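Local coordinates for putative cyclohexadienyl dehydrogenase and ADH prephenate dehydrogenase (Rhizobium meliloti, PDB 4WJI), which probably catalyses the oxidative decarboxylation of prephenate to 4-hydroxyphenylpyruvate in tyrosine biosynthesis, and binds NADP and tyrosine, at residues G13-S18 against V69-V74; A125-S130 against A134-L139. All coordinates share one frame; numbering follows the deposited sequence.

Interaction 1 (G13-S18 against V69-V74). With NAP (NADP nicotinamide-adenine-dinucleotide phosphate), chain B.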
loop_
_atom_site.group_PDB
_atom_site.type_symbol
_atom_site.label_atom_id
_atom_site.label_comp_id
_atom_site.label_asym_id
_atom_site.label_seq_id
_atom_site.Cartn_x
_atom_site.Cartn_y
_atom_site.Cartn_z
ATOM N N GLY A 13 21.506 -2.760 -11.016
ATOM C CA GLY A 13 20.182 -2.196 -11.054
ATOM C C GLY A 13 19.862 -1.386 -9.788
ATOM O O GLY A 13 20.731 -0.714 -9.230
ATOM N N LEU A 14 18.611 -1.474 -9.318
ATOM C CA LEU A 14 18.224 -0.668 -8.152
ATOM C C LEU A 14 19.183 -0.884 -6.984
ATOM O O LEU A 14 19.715 0.066 -6.380
ATOM C CB LEU A 14 16.822 -0.995 -7.699
ATOM C CG LEU A 14 16.395 -0.234 -6.438
ATOM C CD1 LEU A 14 16.157 1.237 -6.712
ATOM C CD2 LEU A 14 15.126 -0.838 -5.884
ATOM N N ILE A 15 19.341 -2.149 -6.608
ATOM C CA ILE A 15 20.135 -2.443 -5.390
ATOM C C ILE A 15 21.624 -2.259 -5.617
ATOM O O ILE A 15 22.291 -1.585 -4.841
ATOM C CB ILE A 15 19.783 -3.839 -4.820
ATOM C CG1 ILE A 15 18.270 -3.897 -4.486
ATOM C CG2 ILE A 15 20.679 -4.168 -3.639
ATOM C CD1 ILE A 15 17.828 -2.916 -3.448
ATOM N N GLY A 16 22.132 -2.883 -6.666
ATOM C CA GLY A 16 23.561 -2.718 -6.942
ATOM C C GLY A 16 23.991 -1.275 -7.148
ATOM O O GLY A 16 25.059 -0.839 -6.645
ATOM N N SER A 17 23.164 -0.503 -7.837
ATOM C CA SER A 17 23.520 0.906 -8.066
ATOM C C SER A 17 23.358 1.793 -6.825
ATOM O O SER A 17 24.012 2.845 -6.712
ATOM C CB SER A 17 22.765 1.520 -9.246
ATOM O OG SER A 17 21.433 1.820 -8.923
ATOM N N SER A 18 22.432 1.420 -5.941
ATOM C CA SER A 18 22.278 2.120 -4.677
ATOM C C SER A 18 23.501 1.858 -3.791
ATOM O O SER A 18 24.052 2.768 -3.137
ATOM C CB SER A 18 20.950 1.755 -4.000
ATOM O OG SER A 18 19.868 2.250 -4.778
ATOM N N VAL A 69 29.781 -8.311 -4.538
ATOM C CA VAL A 69 28.356 -8.210 -4.185
ATOM C C VAL A 69 27.559 -8.578 -5.422
ATOM O O VAL A 69 27.635 -7.890 -6.457
ATOM C CB VAL A 69 27.999 -6.756 -3.769
ATOM C CG1 VAL A 69 26.541 -6.667 -3.328
ATOM C CG2 VAL A 69 28.903 -6.247 -2.687
ATOM N N VAL A 70 26.759 -9.631 -5.289
ATOM C CA VAL A 70 25.932 -10.134 -6.383
ATOM C C VAL A 70 24.490 -9.603 -6.185
ATOM O O VAL A 70 23.864 -9.919 -5.179
ATOM C CB VAL A 70 25.959 -11.666 -6.437
ATOM C CG1 VAL A 70 25.075 -12.171 -7.570
ATOM C CG2 VAL A 70 27.388 -12.170 -6.593
ATOM N N SER A 71 24.015 -8.801 -7.138
ATOM C CA SER A 71 22.693 -8.122 -7.092
ATOM C C SER A 71 21.934 -8.362 -8.393
ATOM O O SER A 71 21.711 -7.463 -9.176
ATOM C CB SER A 71 22.829 -6.589 -6.832
ATOM O OG SER A 71 23.665 -6.325 -5.679
ATOM N N VAL A 72 21.538 -9.612 -8.588
ATOM C CA VAL A 72 20.842 -10.101 -9.792
ATOM C C VAL A 72 19.568 -10.852 -9.369
ATOM O O VAL A 72 19.448 -11.252 -8.208
ATOM C CB VAL A 72 21.737 -11.047 -10.656
ATOM C CG1 VAL A 72 23.016 -10.324 -11.097
ATOM C CG2 VAL A 72 22.049 -12.356 -9.954
ATOM N N PRO A 73 18.604 -11.056 -10.275
ATOM C CA PRO A 73 17.434 -11.857 -9.890
ATOM C C PRO A 73 17.865 -13.232 -9.364
ATOM O O PRO A 73 18.877 -13.799 -9.833
ATOM C CB PRO A 73 16.631 -11.972 -11.167
ATOM C CG PRO A 73 17.294 -11.208 -12.193
ATOM C CD PRO A 73 18.577 -10.624 -11.682
ATOM N N VAL A 74 17.143 -13.728 -8.348
ATOM C CA VAL A 74 17.689 -14.871 -7.623
ATOM C C VAL A 74 17.892 -16.120 -8.458
ATOM O O VAL A 74 18.762 -16.961 -8.140
ATOM C CB VAL A 74 16.952 -15.225 -6.318
ATOM C CG1 VAL A 74 17.097 -14.116 -5.277
ATOM C CG2 VAL A 74 15.497 -15.554 -6.573
HETATM P PA NAP B . 17.126 -4.711 -11.223
HETATM O O1A NAP B . 17.075 -3.263 -10.922
HETATM O O2A NAP B . 16.220 -5.332 -12.232
HETATM O O5B NAP B . 18.627 -5.062 -11.671
HETATM C C5B NAP B . 18.929 -6.340 -12.217
HETATM C C4B NAP B . 20.427 -6.526 -12.456
HETATM O O4B NAP B . 20.665 -7.906 -12.707
HETATM C C3B NAP B . 20.920 -5.807 -13.699
HETATM O O3B NAP B . 22.305 -5.518 -13.603
HETATM C C2B NAP B . 20.762 -6.848 -14.776
HETATM O O2B NAP B . 21.679 -6.673 -15.821
HETATM C C1B NAP B . 21.124 -8.104 -14.032
HETATM N N9A NAP B . 20.590 -9.390 -14.560
HETATM C C8A NAP B . 19.335 -9.691 -14.855
HETATM N N7A NAP B . 19.162 -10.929 -15.242
HETATM C C5A NAP B . 20.409 -11.476 -15.204
HETATM C C6A NAP B . 20.900 -12.761 -15.511
HETATM N N6A NAP B . 20.078 -13.738 -15.940
HETATM N N1A NAP B . 22.188 -12.971 -15.336
HETATM C C2A NAP B . 22.965 -11.993 -14.903
HETATM N N3A NAP B . 22.604 -10.760 -14.604
HETATM C C4A NAP B . 21.309 -10.530 -14.772
HETATM O O3 NAP B . 17.023 -5.572 -9.875
HETATM P PN NAP B . 17.221 -5.226 -8.329
HETATM O O1N NAP B . 15.966 -4.657 -7.897
HETATM O O2N NAP B . 18.470 -4.498 -8.109
HETATM O O5D NAP B . 17.292 -6.702 -7.680
HETATM C C5D NAP B . 18.492 -7.430 -7.591
HETATM C C4D NAP B . 18.378 -8.420 -6.435
HETATM O O4D NAP B . 18.046 -7.700 -5.265
HETATM C C3D NAP B . 17.287 -9.433 -6.610
HETATM O O3D NAP B . 17.734 -10.701 -6.162
HETATM C C2D NAP B . 16.152 -8.930 -5.750
HETATM O O2D NAP B . 15.370 -10.006 -5.301
HETATM C C1D NAP B . 16.958 -8.307 -4.610
HETATM N N1N NAP B . 16.304 -7.196 -3.900
HETATM C C2N NAP B . 15.498 -6.350 -4.546
HETATM C C3N NAP B . 14.883 -5.314 -3.886
HETATM C C7N NAP B . 13.938 -4.339 -4.549
HETATM O O7N NAP B . 13.195 -3.692 -3.861
HETATM N N7N NAP B . 13.977 -4.243 -5.859
HETATM C C4N NAP B . 15.132 -5.166 -2.547
HETATM C C5N NAP B . 15.985 -6.037 -1.921
HETATM C C6N NAP B . 16.551 -7.080 -2.602
HETATM P P2B NAP B . 21.227 -6.103 -17.255
HETATM O O1X NAP B . 20.362 -4.916 -16.990
HETATM O O2X NAP B . 22.532 -5.752 -17.909
HETATM O O3X NAP B . 20.451 -7.172 -18.001
HETATM O O HOH W 1 21.054 -4.679 -8.891
#
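Gly16 rests against Ser71 where the Rossmann fold brings the first turn of helix 14-26 up to the end of strand 67-70; Gly13 and Gly16 fit the family's GxGxxG loop. Ser71 CB lies 3.8 Å from Gly16 N, and a CB on Gly16 would point toward the strand, about 3.5 Å from Ser71 CB. No direct hydrogen bond joins the segments; instead a water accepts from Gly13 N and Gly16 N and donates to Ser71 O and to NADP O2N, the water oxygen lying 2.7 Å from O2N. Leu14 N gives O1A a nearly straight bond (164°), and Ile15 N does the same for O2N (169°).

Followed outward, Ile15 places CB near O2N, CG1 on O2N and nicotinamide C2N, and CD1 3.6 Å from nicotinamide C4N. CG1 is anti to the carbonyl carbon (chi1 -59°) and CG2 anti to the backbone N, which leaves CG2 nearest Ser71 OG, at a loose 4.2 Å. An alanine here, lacking CG1, CD1 and CG2, would probably leave the nicotinamide less firmly held at C4N and Ser71 OG without its methyl neighbour. Just beyond the strand, Val72 O accepts a 2.7 Å hydrogen bond from O3D of the nicotinamide ribose.

Interaction 2 (A125-S130 against A134-L139). With TYR (tyrosine), chain C; NAP (NADP nicotinamide-adenine-dinucleotide phosphate), chain B.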
loop_
_atom_site.group_PDB
_atom_site.type_symbol
_atom_site.label_atom_id
_atom_site.label_comp_id
_atom_site.label_asym_id
_atom_site.label_seq_id
_atom_site.Cartn_x
_atom_site.Cartn_y
_atom_site.Cartn_z
ATOM N N ALA A 125 14.963 -3.250 2.025
ATOM C CA ALA A 125 14.849 -1.875 1.554
ATOM C C ALA A 125 14.697 -1.922 0.043
ATOM O O ALA A 125 15.413 -2.642 -0.638
ATOM C CB ALA A 125 16.124 -1.081 1.871
ATOM N N GLY A 126 13.810 -1.106 -0.510
ATOM C CA GLY A 126 13.698 -0.995 -1.957
ATOM C C GLY A 126 12.574 -0.083 -2.376
ATOM O O GLY A 126 11.979 0.575 -1.572
ATOM N N THR A 127 12.394 0.009 -3.692
ATOM C CA THR A 127 11.311 0.768 -4.291
ATOM C C THR A 127 10.727 -0.136 -5.377
ATOM O O THR A 127 11.203 -1.263 -5.577
ATOM C CB THR A 127 11.767 2.078 -4.936
ATOM O OG1 THR A 127 12.473 1.811 -6.160
ATOM C CG2 THR A 127 12.597 2.958 -4.000
ATOM N N GLU A 128 9.711 0.338 -6.098
ATOM C CA GLU A 128 9.185 -0.446 -7.217
ATOM C C GLU A 128 9.911 -0.271 -8.542
ATOM O O GLU A 128 9.526 -0.896 -9.556
ATOM C CB GLU A 128 7.700 -0.108 -7.410
ATOM C CG GLU A 128 7.393 1.283 -8.036
ATOM C CD GLU A 128 7.362 2.466 -7.071
ATOM O OE1 GLU A 128 7.895 2.397 -5.898
ATOM O OE2 GLU A 128 6.756 3.500 -7.466
ATOM N N HIS A 129 10.949 0.554 -8.533
ATOM C CA HIS A 129 11.674 0.872 -9.766
ATOM C C HIS A 129 12.942 0.016 -9.906
ATOM O O HIS A 129 13.450 -0.518 -8.925
ATOM C CB HIS A 129 12.024 2.323 -9.838
ATOM C CG HIS A 129 10.820 3.196 -9.801
ATOM N ND1 HIS A 129 9.869 3.179 -10.795
ATOM C CD2 HIS A 129 10.395 4.084 -8.873
ATOM C CE1 HIS A 129 8.914 4.045 -10.495
ATOM N NE2 HIS A 129 9.210 4.610 -9.333
ATOM N N SER A 130 13.406 -0.102 -11.147
ATOM C CA SER A 130 14.523 -0.980 -11.497
ATOM C C SER A 130 15.542 -0.279 -12.378
ATOM O O SER A 130 15.250 0.770 -12.981
ATOM C CB SER A 130 14.016 -2.246 -12.207
ATOM O OG SER A 130 13.071 -2.956 -11.450
ATOM N N ALA A 134 17.407 4.100 -11.317
ATOM C CA ALA A 134 16.475 4.059 -10.193
ATOM C C ALA A 134 17.160 4.148 -8.818
ATOM O O ALA A 134 16.499 4.478 -7.835
ATOM C CB ALA A 134 15.661 2.771 -10.236
ATOM N N GLY A 135 18.448 3.806 -8.734
ATOM C CA GLY A 135 19.128 3.779 -7.457
ATOM C C GLY A 135 19.451 5.178 -6.946
ATOM O O GLY A 135 19.419 6.155 -7.712
ATOM N N PHE A 136 19.769 5.250 -5.661
ATOM C CA PHE A 136 20.070 6.514 -4.994
ATOM C C PHE A 136 20.838 6.257 -3.695
ATOM O O PHE A 136 20.741 5.178 -3.116
ATOM C CB PHE A 136 18.823 7.379 -4.770
ATOM C CG PHE A 136 17.734 6.703 -3.960
ATOM C CD1 PHE A 136 16.759 5.936 -4.584
ATOM C CD2 PHE A 136 17.675 6.854 -2.579
ATOM C CE1 PHE A 136 15.758 5.317 -3.836
ATOM C CE2 PHE A 136 16.667 6.260 -1.824
ATOM C CZ PHE A 136 15.706 5.486 -2.458
ATOM N N ALA A 137 21.652 7.228 -3.291
ATOM C CA ALA A 137 22.277 7.205 -1.990
ATOM C C ALA A 137 21.250 7.334 -0.893
ATOM O O ALA A 137 20.346 8.130 -0.946
ATOM C CB ALA A 137 23.328 8.313 -1.876
ATOM N N GLY A 138 21.401 6.525 0.122
ATOM C CA GLY A 138 20.565 6.623 1.307
ATOM C C GLY A 138 19.413 5.633 1.343
ATOM O O GLY A 138 18.648 5.656 2.288
ATOM N N LEU A 139 19.341 4.712 0.367
ATOM C CA LEU A 139 18.241 3.721 0.364
ATOM C C LEU A 139 18.211 2.860 1.620
ATOM O O LEU A 139 17.144 2.429 2.051
ATOM C CB LEU A 139 18.330 2.848 -0.886
ATOM C CG LEU A 139 17.334 1.692 -1.015
ATOM C CD1 LEU A 139 15.909 2.156 -1.117
ATOM C CD2 LEU A 139 17.662 0.822 -2.226
HETATM N N TYR C . 10.456 -3.179 -3.441
HETATM C CA TYR C . 9.645 -3.154 -2.196
HETATM C C TYR C . 8.918 -1.840 -2.094
HETATM O O TYR C . 9.051 -1.040 -3.016
HETATM C CB TYR C . 10.522 -3.383 -0.959
HETATM C CG TYR C . 11.295 -4.696 -0.949
HETATM C CD1 TYR C . 10.966 -5.766 -1.782
HETATM C CD2 TYR C . 12.364 -4.847 -0.106
HETATM C CE1 TYR C . 11.691 -6.946 -1.758
HETATM C CE2 TYR C . 13.081 -6.016 -0.034
HETATM C CZ TYR C . 12.774 -7.062 -0.865
HETATM O OH TYR C . 13.518 -8.213 -0.858
HETATM O OXT TYR C . 8.219 -1.622 -1.076
HETATM P PA NAP B . 17.126 -4.711 -11.223
HETATM O O1A NAP B . 17.075 -3.263 -10.922
HETATM O O2A NAP B . 16.220 -5.332 -12.232
HETATM O O5B NAP B . 18.627 -5.062 -11.671
HETATM C C5B NAP B . 18.929 -6.340 -12.217
HETATM C C4B NAP B . 20.427 -6.526 -12.456
HETATM O O4B NAP B . 20.665 -7.906 -12.707
HETATM C C3B NAP B . 20.920 -5.807 -13.699
HETATM O O3B NAP B . 22.305 -5.518 -13.603
HETATM C C2B NAP B . 20.762 -6.848 -14.776
HETATM O O2B NAP B . 21.679 -6.673 -15.821
HETATM C C1B NAP B . 21.124 -8.104 -14.032
HETATM N N9A NAP B . 20.590 -9.390 -14.560
HETATM C C8A NAP B . 19.335 -9.691 -14.855
HETATM N N7A NAP B . 19.162 -10.929 -15.242
HETATM C C5A NAP B . 20.409 -11.476 -15.204
HETATM C C6A NAP B . 20.900 -12.761 -15.511
HETATM N N6A NAP B . 20.078 -13.738 -15.940
HETATM N N1A NAP B . 22.188 -12.971 -15.336
HETATM C C2A NAP B . 22.965 -11.993 -14.903
HETATM N N3A NAP B . 22.604 -10.760 -14.604
HETATM C C4A NAP B . 21.309 -10.530 -14.772
HETATM O O3 NAP B . 17.023 -5.572 -9.875
HETATM P PN NAP B . 17.221 -5.226 -8.329
HETATM O O1N NAP B . 15.966 -4.657 -7.897
HETATM O O2N NAP B . 18.470 -4.498 -8.109
HETATM O O5D NAP B . 17.292 -6.702 -7.680
HETATM C C5D NAP B . 18.492 -7.430 -7.591
HETATM C C4D NAP B . 18.378 -8.420 -6.435
HETATM O O4D NAP B . 18.046 -7.700 -5.265
HETATM C C3D NAP B . 17.287 -9.433 -6.610
HETATM O O3D NAP B . 17.734 -10.701 -6.162
HETATM C C2D NAP B . 16.152 -8.930 -5.750
HETATM O O2D NAP B . 15.370 -10.006 -5.301
HETATM C C1D NAP B . 16.958 -8.307 -4.610
HETATM N N1N NAP B . 16.304 -7.196 -3.900
HETATM C C2N NAP B . 15.498 -6.350 -4.546
HETATM C C3N NAP B . 14.883 -5.314 -3.886
HETATM C C7N NAP B . 13.938 -4.339 -4.549
HETATM O O7N NAP B . 13.195 -3.692 -3.861
HETATM N N7N NAP B . 13.977 -4.243 -5.859
HETATM C C4N NAP B . 15.132 -5.166 -2.547
HETATM C C5N NAP B . 15.985 -6.037 -1.921
HETATM C C6N NAP B . 16.551 -7.080 -2.602
HETATM P P2B NAP B . 21.227 -6.103 -17.255
HETATM O O1X NAP B . 20.362 -4.916 -16.990
HETATM O O2X NAP B . 22.532 -5.752 -17.909
HETATM O O3X NAP B . 20.451 -7.172 -18.001
HETATM O O HOH W 2 13.746 4.009 -7.115
#
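Ala134 CB meets the backbone of the other segment at Ser130 O, 3.4 Å away, and also touches His129 CB, at the end where only three residues link the segments. At the far end Ala125 CB packs on Leu139, 4.2 Å from CG and nearer still to Leu139 O. With CG anti to the backbone N (chi1 176°), Leu139 extends toward the other segment and lays CD1 against Gly126, 3.9 Å from its N. Between these ends, Thr127 CG2 comes to the rim of the Phe136 ring, 3.9 Å from CE1 and in the ring plane, so the methyl meets an edge and not a face.

No direct hydrogen bond crosses the contact; a water does the work, donating to Ala134 O and pairing with Thr127 OG1 at 2.7 Å. The same OG1 accepts from His129 N in a bond of 161°, an ST turn, and this second grip fixes the rotation of the threonine, whose CG2 is thereby directed at the ring. Further out, the type II turn from Phe136 to Leu139 reverses the chain, Gly138 taking backbone angles that call for glycine. Asp22 accepts from Gly138 N, while Glu128 forms a salt bridge with Arg226, which also hydrogen-bonds to the bound tyrosine.

Thr127 O accepts from the tyrosine N at 3.0 Å, and Ala125 O lies 3.2 Å from nicotinamide C4N. The 125-130 part of the loop between strands 117-123 and 144-147 therefore lines both the tyrosine pocket and the nicotinamide site of this prephenate dehydrogenase family member, with 134-139 packed behind it.

Overall arrangement
The two contacts lie one after the other along the chain, with centres about 10 Å apart, and both border the same NADP. They also touch directly: Ser18 OG of interaction 1 lies 3.1 Å from Phe136 N of interaction 2, a probable hydrogen bond, and Leu14 CD1 packs 3.4 Å from Ala134 O. Helix 14-26 thus backs the loop 134-139. Interaction 1 supplies backbone bonds to the pyrophosphate and the nicotinamide ribose; in interaction 2, 125-130 runs alongside both the nicotinamide and the tyrosine, which also meet each other directly, and reaches the pyrophosphate through Ser130. C4N, where hydride transfer takes place in nicotinamide cofactors, is approached by Ile15 from interaction 1 and by Ala125 from interaction 2.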